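Local coordinates for protein Myo-inositol 2-dehydrogenase (Thermotoga maritima, PDB 3EZY) that catalyses the NAD(+)-dependent oxidation of myo-inositol to scyllo-inosose, and so probably serves in myo-inositol degradation, at residues Y30-V35 / E50-D55; E187-V192 / L217-G222; V198-E203 / V210-V215. All blocks are in the same frame, centred on the assembly; numbering follows the deposited sequence. Where two conformers were deposited one is given.

Interaction 1 of 3, residues Y30-V35 / E50-D55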
loop_
_atom_site.group_PDB
_atom_site.type_symbol
_atom_site.label_atom_id
_atom_site.label_comp_id
_atom_site.label_asym_id
_atom_site.label_seq_id
_atom_site.Cartn_x
_atom_site.Cartn_y
_atom_site.Cartn_z
ATOM N N TYR A 30 -23.034 -38.302 1.798
ATOM C CA TYR A 30 -23.738 -39.553 2.050
ATOM C C TYR A 30 -22.775 -40.694 2.300
ATOM O O TYR A 30 -23.078 -41.594 3.090
ATOM C CB TYR A 30 -24.665 -39.902 0.882
ATOM C CG TYR A 30 -25.266 -41.284 0.965
ATOM C CD1 TYR A 30 -26.397 -41.519 1.725
ATOM C CD2 TYR A 30 -24.705 -42.353 0.289
ATOM C CE1 TYR A 30 -26.955 -42.775 1.813
ATOM C CE2 TYR A 30 -25.251 -43.612 0.372
ATOM C CZ TYR A 30 -26.380 -43.813 1.132
ATOM O OH TYR A 30 -26.949 -45.075 1.213
ATOM N N ALA A 31 -21.654 -40.700 1.585
ATOM C CA ALA A 31 -20.695 -41.810 1.689
ATOM C C ALA A 31 -19.261 -41.336 1.614
ATOM O O ALA A 31 -18.945 -40.382 0.916
ATOM C CB ALA A 31 -20.945 -42.861 0.590
ATOM N N ILE A 32 -18.388 -42.040 2.320
ATOM C CA ILE A 32 -16.971 -41.793 2.211
ATOM C C ILE A 32 -16.248 -43.106 1.970
ATOM O O ILE A 32 -16.764 -44.194 2.295
ATOM C CB ILE A 32 -16.401 -41.101 3.493
ATOM C CG1 ILE A 32 -16.765 -41.900 4.781
ATOM C CG2 ILE A 32 -16.829 -39.648 3.544
ATOM C CD1 ILE A 32 -16.067 -41.390 6.030
ATOM N N SER A 33 -15.060 -43.020 1.393
ATOM C CA SER A 33 -14.278 -44.212 1.157
ATOM C C SER A 33 -12.825 -43.818 1.320
ATOM O O SER A 33 -12.430 -42.715 0.926
ATOM C CB SER A 33 -14.511 -44.780 -0.252
ATOM O OG SER A 33 -13.605 -45.836 -0.540
ATOM N N ASP A 34 -12.047 -44.717 1.919
ATOM C CA ASP A 34 -10.627 -44.505 2.049
ATOM C C ASP A 34 -10.073 -45.884 2.361
ATOM O O ASP A 34 -10.756 -46.702 2.965
ATOM C CB ASP A 34 -10.324 -43.509 3.181
ATOM C CG ASP A 34 -8.853 -43.081 3.218
ATOM O OD1 ASP A 34 -8.038 -43.728 3.913
ATOM O OD2 ASP A 34 -8.506 -42.059 2.609
ATOM N N VAL A 35 -8.842 -46.142 1.949
ATOM C CA VAL A 35 -8.289 -47.461 2.175
ATOM C C VAL A 35 -7.693 -47.648 3.580
ATOM O O VAL A 35 -7.374 -48.772 3.953
ATOM C CB VAL A 35 -7.282 -47.857 1.069
ATOM C CG1 VAL A 35 -8.058 -48.194 -0.243
ATOM C CG2 VAL A 35 -6.241 -46.758 0.866
ATOM N N GLU A 50 -23.521 -41.475 6.596
ATOM C CA GLU A 50 -24.288 -42.723 6.471
ATOM C C GLU A 50 -23.493 -43.986 6.131
ATOM O O GLU A 50 -23.667 -45.017 6.786
ATOM C CB GLU A 50 -25.383 -42.565 5.426
ATOM C CG GLU A 50 -26.724 -42.360 6.045
ATOM C CD GLU A 50 -27.248 -40.958 5.881
ATOM O OE1 GLU A 50 -28.330 -40.701 6.431
ATOM O OE2 GLU A 50 -26.605 -40.126 5.205
ATOM N N LYS A 51 -22.675 -43.917 5.078
ATOM C CA LYS A 51 -21.964 -45.087 4.581
ATOM C C LYS A 51 -20.451 -44.837 4.509
ATOM O O LYS A 51 -19.992 -43.782 4.055
ATOM C CB LYS A 51 -22.469 -45.433 3.177
ATOM C CG LYS A 51 -23.939 -45.809 3.138
ATOM C CD LYS A 51 -24.209 -47.128 3.905
ATOM C CE LYS A 51 -23.093 -48.153 3.671
ATOM N NZ LYS A 51 -23.359 -49.488 4.292
ATOM N N ALA A 52 -19.670 -45.813 4.923
ATOM C CA ALA A 52 -18.240 -45.701 4.769
ATOM C C ALA A 52 -17.800 -46.964 4.077
ATOM O O ALA A 52 -18.124 -48.049 4.529
ATOM C CB ALA A 52 -17.572 -45.567 6.144
ATOM N N TYR A 53 -17.060 -46.841 2.985
ATOM C CA TYR A 53 -16.657 -48.002 2.198
ATOM C C TYR A 53 -15.151 -48.132 2.077
ATOM O O TYR A 53 -14.477 -47.187 1.653
ATOM C CB TYR A 53 -17.227 -47.878 0.774
ATOM C CG TYR A 53 -18.728 -47.942 0.671
ATOM C CD1 TYR A 53 -19.407 -49.165 0.829
ATOM C CD2 TYR A 53 -19.467 -46.821 0.356
ATOM C CE1 TYR A 53 -20.790 -49.243 0.704
ATOM C CE2 TYR A 53 -20.850 -46.881 0.239
ATOM C CZ TYR A 53 -21.505 -48.104 0.414
ATOM O OH TYR A 53 -22.880 -48.187 0.285
ATOM N N LYS A 54 -14.623 -49.312 2.388
ATOM C CA LYS A 54 -13.209 -49.604 2.153
ATOM C C LYS A 54 -12.893 -49.682 0.671
ATOM O O LYS A 54 -11.849 -49.219 0.218
ATOM C CB LYS A 54 -12.798 -50.932 2.807
ATOM C CG LYS A 54 -12.592 -50.844 4.284
ATOM C CD LYS A 54 -12.160 -52.212 4.853
ATOM C CE LYS A 54 -11.187 -52.918 3.883
ATOM N NZ LYS A 54 -10.160 -53.721 4.649
ATOM N N ASP A 55 -13.811 -50.242 -0.093
ATOM C CA ASP A 55 -13.609 -50.385 -1.535
ATOM C C ASP A 55 -14.349 -49.267 -2.261
ATOM O O ASP A 55 -15.550 -49.177 -2.154
ATOM C CB ASP A 55 -14.185 -51.733 -1.948
ATOM C CG ASP A 55 -14.116 -51.971 -3.446
ATOM O OD1 ASP A 55 -13.634 -51.074 -4.196
ATOM O OD2 ASP A 55 -14.554 -53.071 -3.865
HETATM O O HOH W 1 -10.864 -46.412 -0.650
#

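Interaction 2 of 3, residues E187-V192 / L217-G222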
loop_
_atom_site.group_PDB
_atom_site.type_symbol
_atom_site.label_atom_id
_atom_site.label_comp_id
_atom_site.label_asym_id
_atom_site.label_seq_id
_atom_site.Cartn_x
_atom_site.Cartn_y
_atom_site.Cartn_z
ATOM N N GLU A 187 -7.497 -17.559 -24.383
ATOM C CA GLU A 187 -7.006 -18.126 -25.638
ATOM C C GLU A 187 -5.968 -19.177 -25.349
ATOM O O GLU A 187 -5.500 -19.315 -24.203
ATOM C CB GLU A 187 -6.398 -17.068 -26.555
ATOM C CG GLU A 187 -5.309 -16.273 -25.870
ATOM C CD GLU A 187 -4.523 -15.367 -26.818
ATOM O OE1 GLU A 187 -4.231 -15.800 -27.964
ATOM O OE2 GLU A 187 -4.144 -14.257 -26.380
ATOM N N GLU A 188 -5.592 -19.894 -26.397
ATOM C CA GLU A 188 -4.672 -21.005 -26.265
ATOM C C GLU A 188 -3.231 -20.583 -26.352
ATOM O O GLU A 188 -2.884 -19.597 -27.028
ATOM C CB GLU A 188 -4.963 -22.088 -27.327
ATOM C CG GLU A 188 -6.393 -22.687 -27.209
ATOM C CD GLU A 188 -6.622 -23.466 -25.910
ATOM O OE1 GLU A 188 -5.643 -23.890 -25.252
ATOM O OE2 GLU A 188 -7.786 -23.683 -25.552
ATOM N N VAL A 189 -2.397 -21.350 -25.659
ATOM C CA VAL A 189 -0.941 -21.305 -25.822
ATOM C C VAL A 189 -0.469 -22.149 -27.018
ATOM O O VAL A 189 -0.903 -23.288 -27.210
ATOM C CB VAL A 189 -0.251 -21.850 -24.594
ATOM C CG1 VAL A 189 1.294 -21.785 -24.743
ATOM C CG2 VAL A 189 -0.727 -21.124 -23.383
ATOM N N GLU A 190 0.472 -21.636 -27.790
ATOM C CA GLU A 190 0.919 -22.376 -28.947
ATOM C C GLU A 190 2.315 -22.915 -28.773
ATOM O O GLU A 190 2.654 -23.934 -29.362
ATOM C CB GLU A 190 0.897 -21.459 -30.156
ATOM C CG GLU A 190 -0.333 -20.581 -30.153
ATOM C CD GLU A 190 -1.386 -21.026 -31.144
ATOM O OE1 GLU A 190 -2.132 -22.002 -30.871
ATOM O OE2 GLU A 190 -1.468 -20.372 -32.200
ATOM N N GLU A 191 3.114 -22.226 -27.951
ATOM C CA GLU A 191 4.507 -22.559 -27.768
ATOM C C GLU A 191 4.999 -22.260 -26.335
ATOM O O GLU A 191 4.548 -21.309 -25.703
ATOM C CB GLU A 191 5.295 -21.715 -28.775
ATOM C CG GLU A 191 6.675 -22.157 -29.068
ATOM C CD GLU A 191 7.112 -21.640 -30.437
ATOM O OE1 GLU A 191 8.002 -22.269 -31.045
ATOM O OE2 GLU A 191 6.549 -20.620 -30.900
ATOM N N VAL A 192 5.938 -23.051 -25.842
ATOM C CA VAL A 192 6.417 -22.901 -24.493
ATOM C C VAL A 192 7.942 -23.028 -24.453
ATOM O O VAL A 192 8.527 -23.822 -25.193
ATOM C CB VAL A 192 5.791 -24.012 -23.624
ATOM C CG1 VAL A 192 6.479 -24.169 -22.332
ATOM C CG2 VAL A 192 4.289 -23.757 -23.414
ATOM N N LEU A 217 5.372 -18.457 -22.252
ATOM C CA LEU A 217 4.235 -18.892 -23.047
ATOM C C LEU A 217 4.066 -17.910 -24.201
ATOM O O LEU A 217 4.123 -16.708 -23.994
ATOM C CB LEU A 217 2.944 -18.849 -22.227
ATOM C CG LEU A 217 2.988 -19.466 -20.826
ATOM C CD1 LEU A 217 1.638 -19.185 -20.107
ATOM C CD2 LEU A 217 3.246 -20.972 -20.923
ATOM N N ARG A 218 3.873 -18.431 -25.410
ATOM C CA ARG A 218 3.404 -17.632 -26.522
ATOM C C ARG A 218 1.969 -18.056 -26.859
ATOM O O ARG A 218 1.683 -19.237 -27.233
ATOM C CB ARG A 218 4.314 -17.783 -27.742
ATOM C CG ARG A 218 3.654 -17.287 -29.011
ATOM C CD ARG A 218 4.591 -17.350 -30.211
ATOM N NE ARG A 218 5.638 -16.345 -30.127
ATOM C CZ ARG A 218 5.514 -15.095 -30.569
ATOM N NH1 ARG A 218 4.377 -14.689 -31.134
ATOM N NH2 ARG A 218 6.524 -14.253 -30.437
ATOM N N PHE A 219 1.065 -17.103 -26.738
ATOM C CA PHE A 219 -0.338 -17.346 -27.041
ATOM C C PHE A 219 -0.664 -17.121 -28.517
ATOM O O PHE A 219 0.051 -16.427 -29.251
ATOM C CB PHE A 219 -1.212 -16.420 -26.219
ATOM C CG PHE A 219 -1.125 -16.652 -24.739
ATOM C CD1 PHE A 219 -2.023 -17.524 -24.108
ATOM C CD2 PHE A 219 -0.137 -15.996 -23.977
ATOM C CE1 PHE A 219 -1.979 -17.715 -22.730
ATOM C CE2 PHE A 219 -0.062 -16.183 -22.611
ATOM C CZ PHE A 219 -0.969 -17.047 -21.972
ATOM N N LYS A 220 -1.786 -17.692 -28.932
ATOM C CA LYS A 220 -2.269 -17.583 -30.310
ATOM C C LYS A 220 -2.242 -16.150 -30.852
ATOM O O LYS A 220 -1.829 -15.936 -31.977
ATOM C CB LYS A 220 -3.685 -18.154 -30.361
ATOM C CG LYS A 220 -4.384 -18.079 -31.690
ATOM C CD LYS A 220 -5.762 -18.765 -31.548
ATOM C CE LYS A 220 -6.782 -18.219 -32.545
ATOM N NZ LYS A 220 -6.313 -18.555 -33.939
ATOM N N SER A 221 -2.641 -15.175 -30.036
ATOM C CA SER A 221 -2.681 -13.760 -30.435
ATOM C C SER A 221 -1.301 -13.093 -30.552
ATOM O O SER A 221 -1.207 -11.951 -30.995
ATOM C CB SER A 221 -3.519 -12.950 -29.420
ATOM O OG SER A 221 -2.830 -12.839 -28.158
ATOM N N GLY A 222 -0.243 -13.779 -30.126
ATOM C CA GLY A 222 1.075 -13.136 -30.005
ATOM C C GLY A 222 1.364 -12.559 -28.615
ATOM O O GLY A 222 2.482 -12.177 -28.328
#

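Interaction 3 of 3, residues V198-E203 / V210-V215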
loop_
_atom_site.group_PDB
_atom_site.type_symbol
_atom_site.label_atom_id
_atom_site.label_comp_id
_atom_site.label_asym_id
_atom_site.label_seq_id
_atom_site.Cartn_x
_atom_site.Cartn_y
_atom_site.Cartn_z
ATOM N N VAL A 198 18.098 -26.381 -9.407
ATOM C CA VAL A 198 17.944 -26.948 -8.086
ATOM C C VAL A 198 18.623 -26.009 -7.090
ATOM O O VAL A 198 19.859 -25.943 -6.991
ATOM C CB VAL A 198 18.548 -28.349 -7.983
ATOM C CG1 VAL A 198 20.050 -28.256 -8.026
ATOM C CG2 VAL A 198 18.090 -29.021 -6.678
ATOM N N LEU A 199 17.799 -25.227 -6.373
ATOM C CA LEU A 199 18.341 -24.174 -5.513
ATOM C C LEU A 199 17.860 -24.288 -4.068
ATOM O O LEU A 199 18.360 -23.586 -3.204
ATOM C CB LEU A 199 17.999 -22.791 -6.090
ATOM C CG LEU A 199 18.401 -22.537 -7.552
ATOM C CD1 LEU A 199 17.819 -21.218 -8.072
ATOM C CD2 LEU A 199 19.891 -22.489 -7.707
ATOM N N VAL A 200 16.901 -25.182 -3.811
ATOM C CA VAL A 200 16.336 -25.372 -2.472
ATOM C C VAL A 200 16.853 -26.655 -1.798
ATOM O O VAL A 200 17.402 -26.590 -0.700
ATOM C CB VAL A 200 14.800 -25.457 -2.508
ATOM C CG1 VAL A 200 14.223 -25.577 -1.096
ATOM C CG2 VAL A 200 14.193 -24.262 -3.299
ATOM N N ASP A 201 16.696 -27.808 -2.454
ATOM C CA ASP A 201 17.105 -29.092 -1.876
ATOM C C ASP A 201 17.792 -30.011 -2.906
ATOM O O ASP A 201 17.150 -30.497 -3.832
ATOM C CB ASP A 201 15.880 -29.798 -1.270
ATOM C CG ASP A 201 16.190 -31.223 -0.750
ATOM O OD1 ASP A 201 17.374 -31.629 -0.655
ATOM O OD2 ASP A 201 15.225 -31.949 -0.432
ATOM N N GLU A 202 19.092 -30.258 -2.732
ATOM C CA GLU A 202 19.841 -31.139 -3.642
ATOM C C GLU A 202 19.152 -32.502 -3.872
ATOM O O GLU A 202 19.320 -33.103 -4.931
ATOM C CB GLU A 202 21.280 -31.335 -3.146
ATOM C CG GLU A 202 21.343 -32.296 -1.968
ATOM C CD GLU A 202 22.769 -32.507 -1.456
ATOM O OE1 GLU A 202 22.908 -32.948 -0.289
ATOM O OE2 GLU A 202 23.736 -32.209 -2.213
ATOM N N GLU A 203 18.353 -32.968 -2.913
ATOM C CA GLU A 203 17.615 -34.238 -3.076
ATOM C C GLU A 203 16.604 -34.205 -4.222
ATOM O O GLU A 203 16.427 -35.199 -4.940
ATOM C CB GLU A 203 16.924 -34.664 -1.778
ATOM C CG GLU A 203 17.879 -35.123 -0.654
ATOM C CD GLU A 203 18.748 -36.341 -1.044
ATOM O OE1 GLU A 203 18.221 -37.361 -1.586
ATOM O OE2 GLU A 203 19.980 -36.266 -0.813
ATOM N N VAL A 210 13.413 -30.341 -10.596
ATOM C CA VAL A 210 13.983 -29.048 -10.275
ATOM C C VAL A 210 13.078 -28.463 -9.202
ATOM O O VAL A 210 11.959 -28.947 -9.026
ATOM C CB VAL A 210 14.064 -28.119 -11.526
ATOM C CG1 VAL A 210 15.067 -28.678 -12.551
ATOM C CG2 VAL A 210 12.678 -27.955 -12.168
ATOM N N ASP A 211 13.546 -27.456 -8.481
ATOM C CA ASP A 211 12.712 -26.840 -7.431
ATOM C C ASP A 211 12.359 -25.367 -7.686
ATOM O O ASP A 211 11.653 -24.747 -6.874
ATOM C CB ASP A 211 13.364 -26.983 -6.044
ATOM C CG ASP A 211 14.776 -26.462 -5.998
ATOM O OD1 ASP A 211 15.070 -25.425 -6.624
ATOM O OD2 ASP A 211 15.609 -27.084 -5.290
ATOM N N THR A 212 12.902 -24.818 -8.765
ATOM C CA THR A 212 12.750 -23.394 -9.142
ATOM C C THR A 212 12.633 -23.412 -10.662
ATOM O O THR A 212 13.425 -24.080 -11.308
ATOM C CB THR A 212 14.035 -22.605 -8.789
ATOM O OG1 THR A 212 14.373 -22.838 -7.416
ATOM C CG2 THR A 212 13.852 -21.093 -9.017
ATOM N N ALA A 213 11.641 -22.749 -11.248
ATOM C CA ALA A 213 11.525 -22.789 -12.701
ATOM C C ALA A 213 10.856 -21.537 -13.241
ATOM O O ALA A 213 10.142 -20.824 -12.517
ATOM C CB ALA A 213 10.760 -23.997 -13.124
ATOM N N VAL A 214 11.115 -21.288 -14.517
ATOM C CA VAL A 214 10.524 -20.204 -15.270
ATOM C C VAL A 214 9.977 -20.827 -16.565
ATOM O O VAL A 214 10.628 -21.717 -17.137
ATOM C CB VAL A 214 11.594 -19.131 -15.600
ATOM C CG1 VAL A 214 11.056 -18.164 -16.661
ATOM C CG2 VAL A 214 12.014 -18.379 -14.369
ATOM N N VAL A 215 8.789 -20.392 -17.010
ATOM C CA VAL A 215 8.183 -20.897 -18.230
ATOM C C VAL A 215 7.622 -19.728 -19.050
ATOM O O VAL A 215 6.856 -18.908 -18.539
ATOM C CB VAL A 215 7.015 -21.876 -17.935
ATOM C CG1 VAL A 215 6.290 -22.235 -19.227
ATOM C CG2 VAL A 215 7.504 -23.141 -17.245
#

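Interaction 1 of 3, residues Y30-V35 / E50-D55
Y30 and K51 pack side by side, pointing the same way. CG of K51 lies 3.7 Å from CZ of Y30 and also meets CE2 and OH. CG of Y30 is anti to the backbone N (chi1 171°), and from there the ring crosses the E50 side chain at about a right angle; OE2 of E50 is 3.8 Å from CD1 of Y30. The phenol OH is hydrogen-bonded to N64. An alanine in place of Y30 would probably leave N64 without this partner and open a gap beside K51 CG. On the face that carries K51, A31 CB meets the edge of the Y53 ring at CE2, 4.0 Å away, under helix 56-61. On the other face, I32 CG1 touches A52 CB at 4.0 Å, and helix 37-47 covers both residues.

Backbone bonds pair the strands in parallel: K51 N to Y30 O, I32 N to K51 O (2.9 Å) and Y53 N to I32 O (2.8 Å). This is the beta-alpha-beta crossover from strand 27-33 through helix 37-47 to strand 51-53 in the Rossmann domain.

Beyond the last of these bonds, S33 OG donates to Y53 O at 2.7 Å. D34 N adds a weak bond to the same oxygen. A water donates to S33 OG and K54 O. The serine hydroxyl and water thus carry the polar pairing past the regular backbone bonds.

Interaction 2 of 3, residues E187-V192 / L217-G222
The carbonyl oxygen of R218 takes two backbone N-H groups from the other strand. E190 N gives the strong bond, 2.7 Å to R218 O and nearly straight at 176°. E191 N adds a weak one to the same oxygen. R218 N answers with a bond to E191 O.

The carboxylate of E187 grips the turn that follows strand 212-219. Its OE2 accepts from S221 OG at 2.6 Å, and its OE1 from S221 N at 2.7 Å. Both oxygens use their syn lone pairs. Both bonds go to one serine and would resist rotation of the carboxylate. S221 OG is also bonded to A223 N. CG of E187 sits between its backbone N and carbonyl carbon (chi1 55°), and the chain runs extended from there across F219. CD of E187 lies 3.5 Å from CB of F219.

Two residues, E190 and E191, stand opposite the single residue R218 along the backbone: a classic beta bulge in this antiparallel pair of the C-terminal domain's mixed sheet. A type I turn from F219 to G222 ends the strand.

Apolar groups meet on the side covered by helices 174-185 and 306-325. V189 CG2 approaches F219 CE1 at 3.7 Å, and V192 CG2 lies 3.9 Å from L217 CD2.

E190 folds over the backbone of K220, with its CG 3.5 Å from K220 N. On the face opposite L217, E191 and R218 run side by side, their flat groups 72° apart and short of a salt bridge. The guanidinium of R218 instead makes its salt bridge to D195 of the second subunit.

Interaction 3 of 3, residues V198-E203 / V210-V215
V200 covers one face of the D211 carboxylate, its CG2 above D211 CG at 3.5 Å. From the same face V200 N donates to D211 OD2 at 2.7 Å, 44° out of the carboxylate plane. D201 N reaches D211 OD2 from this face too, on the anti side, at 3.1 Å. At the edge, L199 N gives an almost straight bond of 2.7 Å (173°) to the syn lone pair of D211 OD1. The hydroxyl of T212 donates to the anti side of D211 OD1 at 2.8 Å. V198 CG2 comes near the opposite face, but V198 was modelled in two conformers and this approach is doubtful.

Each carboxylate oxygen therefore accepts two bonds, which would hold the group against rotation and probably help to stabilise its negative charge.

D211 and T212 stand opposite the single residue S197, a classic beta bulge where strand 212-219 starts. Through its carboxylate bonds, D211 ties this strand start to the connection that leaves strand 189-197 in the C-terminal domain. The next element, helix 202-206, opens with D201 as its N-cap: D201 OD1 accepts from E203 N at 2.8 Å, from above its carboxylate plane.

L199 and T212 cross at about a right angle. L199 CB and CD1 each lie 3.9 Å from T212 OG1. In the second subunit, G222 packs against L199 and V147 against T212.

Overall arrangement
From the N terminus, interaction 1 comes first. It closes the loop through helix 37-47 at one edge of the parallel Rossmann sheet. Both others come after it, in the C-terminal domain. Interaction 2 closes a loop from the start of strand 189-197 to the end of strand 212-219. Interaction 3 is nested inside that loop and closes a shorter one, through helix 202-206, between the connection after strand 189-197 and the start of strand 212-219. The two meet where V192 CG1 packs on V215 CG1, 3.7 Å apart, and both reach the second subunit. Interactions 1 and 2 lie on opposite sides of the chain's centre, their own centres about 43 Å apart.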